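Local coordinates for protein L-methionine gamma-lyase (Fusobacterium nucleatum subsp. nucleatum ATCC 25586, PDB 7BQW) that belongs to the pyridoxal phosphate-dependent enzymes of cysteine and methionine metabolism and assembles from four copies of its chain, at residues A207-N212 with A336-D341; T325-L330 with I346-S351; P159-V164 with Y288-E293. All coordinates share one frame; numbering follows the deposited sequence.

Contact 1: A207-N212 with A336-D341; sequences ATKYLN and AVSLGD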
ATOM      1  N   ALA A 207      -9.713   1.246  16.488  1.00 34.97           N
ATOM      2  CA  ALA A 207      -8.647   2.103  15.972  1.00 33.00           C
ATOM      3  C   ALA A 207      -9.074   2.858  14.722  1.00 37.44           C
ATOM      4  O   ALA A 207      -8.403   3.811  14.332  1.00 36.05           O
ATOM      5  CB  ALA A 207      -7.395   1.287  15.660  1.00 28.86           C
ATOM      6  N   THR A 208     -10.176   2.437  14.098  1.00 36.98           N
ATOM      7  CA  THR A 208     -10.754   3.083  12.931  1.00 34.44           C
ATOM      8  C   THR A 208     -11.068   4.545  13.192  1.00 39.09           C
ATOM      9  O   THR A 208     -11.198   5.333  12.253  1.00 39.65           O
ATOM     10  CB  THR A 208     -12.039   2.324  12.533  1.00 33.22           C
ATOM     11  OG1 THR A 208     -11.757   0.919  12.428  1.00 35.04           O
ATOM     12  CG2 THR A 208     -12.621   2.842  11.217  1.00 30.81           C
ATOM     13  N   LYS A 209     -11.226   4.921  14.445  1.00 39.63           N
ATOM     14  CA  LYS A 209     -11.736   6.248  14.725  1.00 40.37           C
ATOM     15  C   LYS A 209     -10.546   7.172  14.957  1.00 38.88           C
ATOM     16  O   LYS A 209      -9.735   7.370  14.046  1.00 38.63           O
ATOM     17  CB  LYS A 209     -12.693   6.175  15.917  1.00 39.05           C
ATOM     18  CG  LYS A 209     -14.134   5.775  15.543  1.00 41.94           C
ATOM     19  CD  LYS A 209     -14.223   4.632  14.537  1.00 41.19           C
ATOM     20  CE  LYS A 209     -15.658   4.327  14.086  1.00 40.42           C
ATOM     21  NZ  LYS A 209     -16.299   3.319  14.987  1.00 43.46           N
ATOM     22  N   TYR A 210     -10.379   7.648  16.190  1.00 37.86           N
ATOM     23  CA  TYR A 210      -9.391   8.677  16.502  1.00 36.99           C
ATOM     24  C   TYR A 210      -7.949   8.175  16.431  1.00 39.62           C
ATOM     25  O   TYR A 210      -7.045   8.952  16.106  1.00 42.77           O
ATOM     26  CB  TYR A 210      -9.654   9.229  17.895  1.00 39.95           C
ATOM     27  CG  TYR A 210     -10.867  10.123  18.015  1.00 40.78           C
ATOM     28  CD1 TYR A 210     -10.898  11.377  17.400  1.00 42.12           C
ATOM     29  CD2 TYR A 210     -11.959   9.745  18.795  1.00 35.83           C
ATOM     30  CE1 TYR A 210     -12.009  12.223  17.540  1.00 42.46           C
ATOM     31  CE2 TYR A 210     -13.061  10.569  18.934  1.00 40.35           C
ATOM     32  CZ  TYR A 210     -13.083  11.808  18.309  1.00 40.48           C
ATOM     33  OH  TYR A 210     -14.177  12.624  18.467  1.00 43.05           O
ATOM     34  N   LEU A 211      -7.685   6.921  16.811  1.00 36.88           N
ATOM     35  CA  LEU A 211      -6.293   6.507  16.987  1.00 35.94           C
ATOM     36  C   LEU A 211      -5.562   6.491  15.653  1.00 35.93           C
ATOM     37  O   LEU A 211      -4.449   7.022  15.530  1.00 33.93           O
ATOM     38  CB  LEU A 211      -6.204   5.137  17.660  1.00 35.54           C
ATOM     39  CG  LEU A 211      -6.481   5.003  19.165  1.00 41.71           C
ATOM     40  CD1 LEU A 211      -6.527   3.497  19.605  1.00 30.89           C
ATOM     41  CD2 LEU A 211      -5.461   5.791  20.017  1.00 34.44           C
ATOM     42  N   ASN A 212      -6.164   5.876  14.643  1.00 36.32           N
ATOM     43  CA  ASN A 212      -5.649   6.051  13.293  1.00 36.56           C
ATOM     44  C   ASN A 212      -5.902   7.472  12.800  1.00 36.33           C
ATOM     45  O   ASN A 212      -4.989   8.133  12.304  1.00 39.70           O
ATOM     46  CB  ASN A 212      -6.275   5.044  12.340  1.00 32.03           C
ATOM     47  CG  ASN A 212      -5.933   5.348  10.922  1.00 33.89           C
ATOM     48  OD1 ASN A 212      -4.768   5.334  10.569  1.00 37.76           O
ATOM     49  ND2 ASN A 212      -6.931   5.663  10.104  1.00 33.70           N
ATOM     50  N   ALA A 336     -21.811  11.249   6.988  1.00 57.31           N
ATOM     51  CA  ALA A 336     -21.157   9.962   7.190  1.00 56.99           C
ATOM     52  C   ALA A 336     -21.511   9.436   8.578  1.00 56.99           C
ATOM     53  O   ALA A 336     -21.990  10.178   9.440  1.00 60.73           O
ATOM     54  CB  ALA A 336     -19.641  10.087   7.010  1.00 50.79           C
ATOM     55  N   VAL A 337     -21.266   8.142   8.793  1.00 59.20           N
ATOM     56  CA  VAL A 337     -21.525   7.538  10.099  1.00 64.07           C
ATOM     57  C   VAL A 337     -20.254   6.966  10.730  1.00 60.70           C
ATOM     58  O   VAL A 337     -20.327   6.084  11.585  1.00 65.52           O
ATOM     59  CB  VAL A 337     -22.639   6.473  10.024  1.00 61.88           C
ATOM     60  CG1 VAL A 337     -24.015   7.137   9.896  1.00 56.66           C
ATOM     61  CG2 VAL A 337     -22.378   5.504   8.881  1.00 63.15           C
ATOM     62  N   SER A 338     -19.089   7.459  10.334  1.00 57.23           N
ATOM     63  CA  SER A 338     -17.869   7.207  11.078  1.00 54.26           C
ATOM     64  C   SER A 338     -17.610   8.421  11.980  1.00 57.12           C
ATOM     65  O   SER A 338     -18.422   9.351  12.047  1.00 57.73           O
ATOM     66  CB  SER A 338     -16.727   6.903  10.107  1.00 47.30           C
ATOM     67  OG  SER A 338     -15.648   6.225  10.746  1.00 53.01           O
ATOM     68  N   LEU A 339     -16.487   8.417  12.695  1.00 46.15           N
ATOM     69  CA  LEU A 339     -16.117   9.547  13.537  1.00 45.85           C
ATOM     70  C   LEU A 339     -14.619   9.488  13.776  1.00 45.81           C
ATOM     71  O   LEU A 339     -13.970   8.474  13.519  1.00 44.23           O
ATOM     72  CB  LEU A 339     -16.865   9.532  14.868  1.00 46.25           C
ATOM     73  CG  LEU A 339     -16.437   8.327  15.701  1.00 51.89           C
ATOM     74  CD1 LEU A 339     -16.342   8.658  17.187  1.00 55.32           C
ATOM     75  CD2 LEU A 339     -17.374   7.150  15.463  1.00 51.16           C
ATOM     76  N   GLY A 340     -14.071  10.578  14.295  1.00 41.55           N
ATOM     77  CA  GLY A 340     -12.649  10.591  14.546  1.00 36.42           C
ATOM     78  C   GLY A 340     -11.786  10.817  13.329  1.00 40.03           C
ATOM     79  O   GLY A 340     -10.571  10.611  13.409  1.00 42.95           O
ATOM     80  N   ASP A 341     -12.371  11.220  12.201  1.00 39.88           N
ATOM     81  CA  ASP A 341     -11.597  11.559  11.020  1.00 38.63           C
ATOM     82  C   ASP A 341     -11.100  13.009  11.108  1.00 43.07           C
ATOM     83  O   ASP A 341     -11.605  13.824  11.892  1.00 38.84           O
ATOM     84  CB  ASP A 341     -12.446  11.357   9.758  1.00 40.24           C
ATOM     85  CG  ASP A 341     -12.878   9.907   9.568  1.00 46.26           C
ATOM     86  OD1 ASP A 341     -12.527   9.056  10.410  1.00 49.44           O
ATOM     87  OD2 ASP A 341     -13.577   9.607   8.584  1.00 45.92           O
TER
HETATM   88  O   HOH W   1     -10.262   8.039  11.438  1.00 35.39           O
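Gly340 lays its CA against one face of the Tyr210 ring in a CH-pi contact: the carbon stands 3.7 Å from the ring centroid, 25° off the normal, and is shifted toward the CD1-CE1 rim. Having no side chain, Gly340 can bring this CA close against the Lys209-Tyr210 backbone as well as the ring, and its positive phi turns the chain at the point where the two segments come closest. The ring itself also meets His267 edge to face.

The apolar contacts centre on Leu339. A bend at chi2 (43°) lets the aliphatic chain of Lys209 lie across the branched end of the leucine, with CG and CE both near Leu339 CD2; the two CG atoms, of Lys209 and Leu339, are tightly packed at 3.4 Å. Farther out, Lys209 CE lies 3.6 Å from Leu339 CD2. The other methyl, CD1, turns to Tyr210, whose CE2 it approaches at 4.2 Å, with the two side chains crossing at about a right angle.

In this two-sheet architecture of a fold type I pyridoxal phosphate enzyme, the contact joins the loop that leaves strand 202-206 of the seven-stranded sheet to the loop after strand 334-335 of the five-stranded one. In relatives a loop at this place carries the lysine of the cofactor site.

No conventional hydrogen bond joins the two segments directly. Lys209 CA points a C-H at Leu339 O, 3.4 Å away and bent to 135° at the hydrogen. Water 1 lies 2.7 Å from Lys209 O and equally far from Asp341 OD1, placed to donate to both, although other acceptors nearby compete for its protons. The second carboxylate oxygen of Asp341, OD2, is hydrogen-bonded to Thr34 OG1 of the second subunit, while Ser375 OG holds the amide of Gly340.

Contact 2: T325-L330 with I346-S351; sequences TLLNNL and IQHPAS
Leu327 CD1 comes up to His348 at the base of its imidazole, 3.6 Å from CB, and meets the ring obliquely. One face of that ring has Ala350 N above it, displaced toward the rim, because the backbone after His348 turns back on itself. The ring's ND1 is hydrogen-bonded to Leu371 O, which helps to set the rotation of the ring. The other flat group is the amide of Asn329, which lies back along its own helix: ND2 donates to Thr325 O over 2.6 Å, nearly straight at 162°. The acceptor lies in the amide plane, whereas the donor is tilted out of the carbonyl plane.

What joins the two segments is wholly apolar. The other methyl of Leu327, CD2, goes to the strand, where it lies 3.7 Å from Ile346 CG2 and 3.8 Å from Gln347 CA. Helix 319-329 thus lies against one side of the five-stranded sheet, an alpha/beta layering in which Ile346 and His348 point their CB atoms at the helix and Gln347 turns away. Neighbouring strands 334-335 and 372-375 continue the floor through Leu335, Val372 and Leu374.

Ile346 reaches toward Leu330 because its CG1 stands opposite the backbone nitrogen (chi1 -171°), carrying CD1 outward. There CD1 meets CD1 at 3.6 Å between Ile346 and Leu330, whose side chains cross at about a right angle. Leu326 CD2 stands farther from the same Ile346 methyl. Helix 381-392 covers these leucines from another direction, through Leu388 and Leu392. Beyond the strand the turn is held by His348 O, which accepts Ser351 OG at 3.2 Å and, more weakly, the amide of Ser351.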
ATOM      1  N   THR A 325     -33.046  18.948   6.315  1.00 61.61           N
ATOM      2  CA  THR A 325     -32.676  20.200   5.657  1.00 62.58           C
ATOM      3  C   THR A 325     -31.303  20.682   6.112  1.00 57.47           C
ATOM      4  O   THR A 325     -30.500  21.155   5.300  1.00 54.44           O
ATOM      5  CB  THR A 325     -33.735  21.276   5.919  1.00 59.17           C
ATOM      6  OG1 THR A 325     -35.021  20.797   5.511  1.00 59.54           O
ATOM      7  CG2 THR A 325     -33.421  22.561   5.158  1.00 51.59           C
ATOM      8  N   LEU A 326     -31.003  20.556   7.403  1.00 59.86           N
ATOM      9  CA  LEU A 326     -29.686  20.962   7.875  1.00 60.70           C
ATOM     10  C   LEU A 326     -28.597  20.200   7.140  1.00 63.41           C
ATOM     11  O   LEU A 326     -27.705  20.803   6.532  1.00 60.59           O
ATOM     12  CB  LEU A 326     -29.571  20.747   9.379  1.00 55.10           C
ATOM     13  CG  LEU A 326     -28.148  20.974   9.871  1.00 62.44           C
ATOM     14  CD1 LEU A 326     -27.817  22.443   9.780  1.00 60.17           C
ATOM     15  CD2 LEU A 326     -27.979  20.450  11.293  1.00 63.76           C
ATOM     16  N   LEU A 327     -28.689  18.866   7.144  1.00 62.51           N
ATOM     17  CA  LEU A 327     -27.638  18.043   6.566  1.00 59.15           C
ATOM     18  C   LEU A 327     -27.579  18.184   5.051  1.00 60.53           C
ATOM     19  O   LEU A 327     -26.500  18.065   4.460  1.00 61.62           O
ATOM     20  CB  LEU A 327     -27.840  16.582   6.969  1.00 58.24           C
ATOM     21  CG  LEU A 327     -27.208  16.298   8.338  1.00 59.97           C
ATOM     22  CD1 LEU A 327     -28.225  16.407   9.476  1.00 67.30           C
ATOM     23  CD2 LEU A 327     -26.473  14.986   8.392  1.00 52.28           C
ATOM     24  N   ASN A 328     -28.710  18.441   4.404  1.00 60.89           N
ATOM     25  CA  ASN A 328     -28.706  18.557   2.952  1.00 60.46           C
ATOM     26  C   ASN A 328     -28.204  19.911   2.447  1.00 61.74           C
ATOM     27  O   ASN A 328     -28.101  20.090   1.230  1.00 62.01           O
ATOM     28  CB  ASN A 328     -30.105  18.264   2.406  1.00 55.59           C
ATOM     29  CG  ASN A 328     -30.454  16.773   2.470  1.00 73.09           C
ATOM     30  OD1 ASN A 328     -29.700  15.969   3.031  1.00 73.96           O
ATOM     31  ND2 ASN A 328     -31.601  16.402   1.900  1.00 69.56           N
ATOM     32  N   ASN A 329     -27.878  20.860   3.330  1.00 57.38           N
ATOM     33  CA  ASN A 329     -27.302  22.134   2.914  1.00 62.93           C
ATOM     34  C   ASN A 329     -25.843  22.316   3.326  1.00 62.50           C
ATOM     35  O   ASN A 329     -25.183  23.231   2.815  1.00 60.72           O
ATOM     36  CB  ASN A 329     -28.131  23.302   3.467  1.00 62.02           C
ATOM     37  CG  ASN A 329     -29.478  23.440   2.774  1.00 66.21           C
ATOM     38  OD1 ASN A 329     -29.631  24.224   1.837  1.00 68.17           O
ATOM     39  ND2 ASN A 329     -30.462  22.678   3.236  1.00 64.27           N
ATOM     40  N   LEU A 330     -25.324  21.475   4.219  1.00 57.65           N
ATOM     41  CA  LEU A 330     -23.935  21.577   4.641  1.00 56.24           C
ATOM     42  C   LEU A 330     -22.996  21.272   3.477  1.00 60.08           C
ATOM     43  O   LEU A 330     -23.144  20.261   2.783  1.00 52.60           O
ATOM     44  CB  LEU A 330     -23.680  20.627   5.808  1.00 55.70           C
ATOM     45  CG  LEU A 330     -24.329  21.122   7.103  1.00 55.41           C
ATOM     46  CD1 LEU A 330     -24.385  20.038   8.188  1.00 59.97           C
ATOM     47  CD2 LEU A 330     -23.556  22.296   7.596  1.00 50.47           C
ATOM     48  N   ILE A 346     -20.998  14.502   9.995  1.00 50.50           N
ATOM     49  CA  ILE A 346     -22.280  14.769  10.612  1.00 52.86           C
ATOM     50  C   ILE A 346     -23.229  13.666  10.178  1.00 58.00           C
ATOM     51  O   ILE A 346     -23.132  13.141   9.062  1.00 53.30           O
ATOM     52  CB  ILE A 346     -22.811  16.170  10.215  1.00 50.47           C
ATOM     53  CG1 ILE A 346     -24.050  16.536  11.028  1.00 48.00           C
ATOM     54  CG2 ILE A 346     -23.053  16.242   8.701  1.00 46.12           C
ATOM     55  CD1 ILE A 346     -24.254  18.021  11.207  1.00 53.89           C
ATOM     56  N   GLN A 347     -24.139  13.302  11.080  1.00 58.37           N
ATOM     57  CA  GLN A 347     -25.160  12.314  10.773  1.00 61.94           C
ATOM     58  C   GLN A 347     -26.428  12.643  11.544  1.00 62.39           C
ATOM     59  O   GLN A 347     -26.398  13.315  12.578  1.00 67.69           O
ATOM     60  CB  GLN A 347     -24.694  10.900  11.104  1.00 64.20           C
ATOM     61  CG  GLN A 347     -24.962  10.501  12.535  1.00 66.01           C
ATOM     62  CD  GLN A 347     -24.885   9.008  12.729  1.00 66.08           C
ATOM     63  OE1 GLN A 347     -23.904   8.487  13.260  1.00 69.18           O
ATOM     64  NE2 GLN A 347     -25.916   8.305  12.281  1.00 71.33           N
ATOM     65  N   HIS A 348     -27.547  12.157  11.019  1.00 63.89           N
ATOM     66  CA  HIS A 348     -28.879  12.403  11.566  1.00 65.09           C
ATOM     67  C   HIS A 348     -29.533  11.035  11.673  1.00 67.29           C
ATOM     68  O   HIS A 348     -30.185  10.578  10.723  1.00 66.83           O
ATOM     69  CB  HIS A 348     -29.671  13.352  10.667  1.00 68.19           C
ATOM     70  CG  HIS A 348     -31.088  13.585  11.099  1.00 70.22           C
ATOM     71  ND1 HIS A 348     -31.451  13.756  12.419  1.00 74.23           N
ATOM     72  CD2 HIS A 348     -32.227  13.717  10.377  1.00 66.59           C
ATOM     73  CE1 HIS A 348     -32.753  13.969  12.491  1.00 70.05           C
ATOM     74  NE2 HIS A 348     -33.247  13.950  11.266  1.00 67.14           N
ATOM     75  N   PRO A 349     -29.366  10.347  12.809  1.00 67.22           N
ATOM     76  CA  PRO A 349     -29.777   8.936  12.903  1.00 69.02           C
ATOM     77  C   PRO A 349     -31.174   8.632  12.381  1.00 73.55           C
ATOM     78  O   PRO A 349     -31.372   7.564  11.787  1.00 75.90           O
ATOM     79  CB  PRO A 349     -29.669   8.665  14.408  1.00 68.61           C
ATOM     80  CG  PRO A 349     -28.589   9.570  14.854  1.00 61.99           C
ATOM     81  CD  PRO A 349     -28.774  10.825  14.071  1.00 64.92           C
ATOM     82  N   ALA A 350     -32.141   9.537  12.553  1.00 70.44           N
ATOM     83  CA  ALA A 350     -33.528   9.206  12.226  1.00 74.59           C
ATOM     84  C   ALA A 350     -33.758   9.113  10.717  1.00 75.75           C
ATOM     85  O   ALA A 350     -34.539   8.276  10.255  1.00 79.59           O
ATOM     86  CB  ALA A 350     -34.475  10.235  12.846  1.00 73.59           C
ATOM     87  N   SER A 351     -33.113   9.974   9.932  1.00 71.52           N
ATOM     88  CA  SER A 351     -33.327   9.926   8.492  1.00 67.88           C
ATOM     89  C   SER A 351     -32.440   8.889   7.822  1.00 75.45           C
ATOM     90  O   SER A 351     -32.789   8.391   6.750  1.00 76.72           O
ATOM     91  CB  SER A 351     -33.063  11.295   7.875  1.00 66.96           C
ATOM     92  OG  SER A 351     -31.747  11.726   8.177  1.00 65.65           O
TER

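Contact 3: P159-V164 with Y288-E293; sequences PNLKIV and YYPGLE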
ATOM      1  N   PRO A 159     -25.976   7.581  22.238  1.00 72.87           N
ATOM      2  CA  PRO A 159     -25.771   8.681  21.290  1.00 71.03           C
ATOM      3  C   PRO A 159     -26.003  10.053  21.936  1.00 68.48           C
ATOM      4  O   PRO A 159     -26.018  11.067  21.240  1.00 67.64           O
ATOM      5  CB  PRO A 159     -26.821   8.394  20.223  1.00 74.52           C
ATOM      6  CG  PRO A 159     -27.980   7.805  21.027  1.00 80.20           C
ATOM      7  CD  PRO A 159     -27.396   7.190  22.299  1.00 74.35           C
ATOM      8  N   ASN A 160     -26.218  10.057  23.254  1.00 64.80           N
ATOM      9  CA  ASN A 160     -26.267  11.263  24.075  1.00 60.25           C
ATOM     10  C   ASN A 160     -25.007  11.432  24.913  1.00 55.23           C
ATOM     11  O   ASN A 160     -25.016  12.185  25.891  1.00 53.06           O
ATOM     12  CB  ASN A 160     -27.501  11.250  24.990  1.00 67.49           C
ATOM     13  CG  ASN A 160     -28.757  10.719  24.294  1.00 74.15           C
ATOM     14  OD1 ASN A 160     -29.326  11.374  23.418  1.00 74.42           O
ATOM     15  ND2 ASN A 160     -29.201   9.534  24.702  1.00 74.74           N
ATOM     16  N   LEU A 161     -23.934  10.727  24.562  1.00 50.52           N
ATOM     17  CA  LEU A 161     -22.681  10.723  25.309  1.00 48.86           C
ATOM     18  C   LEU A 161     -22.912  10.464  26.796  1.00 53.76           C
ATOM     19  O   LEU A 161     -22.445  11.201  27.669  1.00 53.75           O
ATOM     20  CB  LEU A 161     -21.908  12.015  25.077  1.00 61.21           C
ATOM     21  CG  LEU A 161     -21.635  12.184  23.589  1.00 53.31           C
ATOM     22  CD1 LEU A 161     -22.412  13.362  23.073  1.00 50.00           C
ATOM     23  CD2 LEU A 161     -20.160  12.347  23.340  1.00 52.66           C
ATOM     24  N   LYS A 162     -23.645   9.391  27.081  1.00 52.35           N
ATOM     25  CA  LYS A 162     -23.745   8.909  28.446  1.00 49.65           C
ATOM     26  C   LYS A 162     -22.353   8.681  29.031  1.00 49.75           C
ATOM     27  O   LYS A 162     -21.504   8.010  28.429  1.00 44.95           O
ATOM     28  CB  LYS A 162     -24.562   7.614  28.493  1.00 60.16           C
ATOM     29  CG  LYS A 162     -24.785   7.041  29.896  1.00 56.92           C
ATOM     30  CD  LYS A 162     -25.981   6.091  29.892  1.00 60.72           C
ATOM     31  CE  LYS A 162     -25.704   4.830  30.695  1.00 55.75           C
ATOM     32  NZ  LYS A 162     -26.797   3.836  30.511  1.00 60.67           N
ATOM     33  N   ILE A 163     -22.117   9.291  30.182  1.00 49.20           N
ATOM     34  CA  ILE A 163     -20.933   9.071  30.993  1.00 46.60           C
ATOM     35  C   ILE A 163     -21.297   8.040  32.045  1.00 49.54           C
ATOM     36  O   ILE A 163     -22.471   7.863  32.393  1.00 50.63           O
ATOM     37  CB  ILE A 163     -20.421  10.388  31.622  1.00 48.01           C
ATOM     38  CG1 ILE A 163     -20.094  11.393  30.517  1.00 52.35           C
ATOM     39  CG2 ILE A 163     -19.172  10.158  32.481  1.00 48.40           C
ATOM     40  CD1 ILE A 163     -18.934  10.954  29.631  1.00 55.54           C
ATOM     41  N   VAL A 164     -20.277   7.349  32.546  1.00 50.93           N
ATOM     42  CA  VAL A 164     -20.409   6.209  33.439  1.00 50.88           C
ATOM     43  C   VAL A 164     -19.109   6.081  34.231  1.00 56.32           C
ATOM     44  O   VAL A 164     -18.015   6.059  33.655  1.00 54.09           O
ATOM     45  CB  VAL A 164     -20.751   4.943  32.626  1.00 49.12           C
ATOM     46  CG1 VAL A 164     -20.279   3.679  33.310  1.00 48.63           C
ATOM     47  CG2 VAL A 164     -22.236   4.887  32.352  1.00 43.76           C
ATOM     48  N   TYR A 288     -26.083  17.677  23.810  1.00 60.92           N
ATOM     49  CA  TYR A 288     -25.500  16.601  24.604  1.00 56.81           C
ATOM     50  C   TYR A 288     -23.981  16.665  24.473  1.00 53.00           C
ATOM     51  O   TYR A 288     -23.442  16.496  23.372  1.00 56.78           O
ATOM     52  CB  TYR A 288     -26.014  15.235  24.140  1.00 58.67           C
ATOM     53  CG  TYR A 288     -27.516  15.125  24.012  1.00 62.73           C
ATOM     54  CD1 TYR A 288     -28.176  15.577  22.875  1.00 61.61           C
ATOM     55  CD2 TYR A 288     -28.277  14.549  25.025  1.00 69.61           C
ATOM     56  CE1 TYR A 288     -29.556  15.475  22.762  1.00 68.12           C
ATOM     57  CE2 TYR A 288     -29.660  14.427  24.916  1.00 70.24           C
ATOM     58  CZ  TYR A 288     -30.295  14.900  23.785  1.00 72.73           C
ATOM     59  OH  TYR A 288     -31.666  14.798  23.669  1.00 73.75           O
ATOM     60  N   TYR A 289     -23.293  16.898  25.587  1.00 50.31           N
ATOM     61  CA  TYR A 289     -21.842  17.036  25.550  1.00 50.61           C
ATOM     62  C   TYR A 289     -21.274  16.956  26.961  1.00 56.83           C
ATOM     63  O   TYR A 289     -21.617  17.782  27.814  1.00 57.96           O
ATOM     64  CB  TYR A 289     -21.434  18.359  24.894  1.00 53.57           C
ATOM     65  CG  TYR A 289     -19.937  18.524  24.801  1.00 56.14           C
ATOM     66  CD1 TYR A 289     -19.192  17.762  23.906  1.00 50.15           C
ATOM     67  CD2 TYR A 289     -19.265  19.422  25.615  1.00 52.38           C
ATOM     68  CE1 TYR A 289     -17.826  17.885  23.823  1.00 47.66           C
ATOM     69  CE2 TYR A 289     -17.889  19.550  25.547  1.00 57.34           C
ATOM     70  CZ  TYR A 289     -17.174  18.785  24.644  1.00 58.93           C
ATOM     71  OH  TYR A 289     -15.804  18.921  24.575  1.00 54.42           O
ATOM     72  N   PRO A 290     -20.385  15.998  27.245  1.00 57.01           N
ATOM     73  CA  PRO A 290     -19.891  15.833  28.622  1.00 57.21           C
ATOM     74  C   PRO A 290     -19.247  17.074  29.214  1.00 56.63           C
ATOM     75  O   PRO A 290     -18.949  17.070  30.414  1.00 60.89           O
ATOM     76  CB  PRO A 290     -18.872  14.687  28.495  1.00 54.58           C
ATOM     77  CG  PRO A 290     -19.336  13.919  27.308  1.00 51.77           C
ATOM     78  CD  PRO A 290     -19.895  14.933  26.354  1.00 52.68           C
ATOM     79  N   GLY A 291     -19.021  18.124  28.435  1.00 57.98           N
ATOM     80  CA  GLY A 291     -18.365  19.307  28.961  1.00 56.57           C
ATOM     81  C   GLY A 291     -19.330  20.306  29.564  1.00 52.94           C
ATOM     82  O   GLY A 291     -18.948  21.086  30.437  1.00 58.55           O
ATOM     83  N   LEU A 292     -20.572  20.305  29.083  1.00 57.53           N
ATOM     84  CA  LEU A 292     -21.617  21.132  29.674  1.00 63.15           C
ATOM     85  C   LEU A 292     -21.856  20.743  31.129  1.00 57.97           C
ATOM     86  O   LEU A 292     -21.787  19.571  31.504  1.00 61.30           O
ATOM     87  CB  LEU A 292     -22.922  20.987  28.895  1.00 56.16           C
ATOM     88  CG  LEU A 292     -22.844  21.304  27.415  1.00 55.67           C
ATOM     89  CD1 LEU A 292     -24.232  21.239  26.809  1.00 57.48           C
ATOM     90  CD2 LEU A 292     -22.227  22.674  27.236  1.00 59.35           C
ATOM     91  N   GLU A 293     -22.149  21.742  31.956  1.00 61.70           N
ATOM     92  CA  GLU A 293     -22.469  21.456  33.348  1.00 66.25           C
ATOM     93  C   GLU A 293     -23.883  20.923  33.513  1.00 58.19           C
ATOM     94  O   GLU A 293     -24.159  20.239  34.499  1.00 57.45           O
ATOM     95  CB  GLU A 293     -22.255  22.704  34.202  1.00 63.21           C
ATOM     96  CG  GLU A 293     -20.944  22.662  34.945  1.00 62.32           C
ATOM     97  CD  GLU A 293     -20.483  24.022  35.375  1.00 72.16           C
ATOM     98  OE1 GLU A 293     -19.254  24.258  35.393  1.00 70.77           O
ATOM     99  OE2 GLU A 293     -21.354  24.857  35.703  1.00 80.73           O
TER
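Leu161 and Ile163 close on Pro290, the second residue of a type I beta turn running from Tyr289 to Leu292 just beyond strand 284-288, an outermost strand of the five-stranded sheet. Segment 159-164 follows strand 148-154 of the seven-stranded sheet, so the contact joins the two sheets. This is its buried, close-fitting part. Leu161 CB lies 3.8 Å from Pro290 CD, the side chains crossing at about a right angle, while Ile163 CD1 meets Pro290 CG, also at 3.8 Å. Leu161 CD1 presses on the backbone as well, 3.3 Å from Tyr288 O. Leu161 has a positive phi of 50°, a kink at which its side chain faces the turn; the CB of Lys162 points away, and its NZ forms salt bridges with Asp107 and Asp133.

Toward solvent the fit changes in kind. Asn160 and Tyr288, each partly exposed, run side by side and point the same way, with no hydrogen bond between them; the tyrosine hydroxyl has a weak one to Glu315. The amide is inclined 41° to the ring plane. Asn160 OD1 stands over one face, nearest to Tyr288 CE2 at 3.4 Å, and Asn160 CB comes from the same side, 3.4 Å from Tyr288 CD2.

How the contacts relate
From the N terminus, the chain passes 159-164, after strand 148-154, and then 207-212, after strand 202-206, both loops of the seven-stranded sheet. At 288-293 contact 3 closes its long loop, but contact 1 is still open, so the two cross. The helix of 325-330 then opens contact 2 before 336-341 closes contact 1; these cross as well, and 346-351 completes contact 2. Contacts 3 and 2 follow in series. Contacts 1 and 3 tie the two sheets together at separate places, whereas contact 2 is internal to the five-stranded sheet and its helices. Contacts 1 and 2 touch where Ala336 runs beside Ile346 and Gln347.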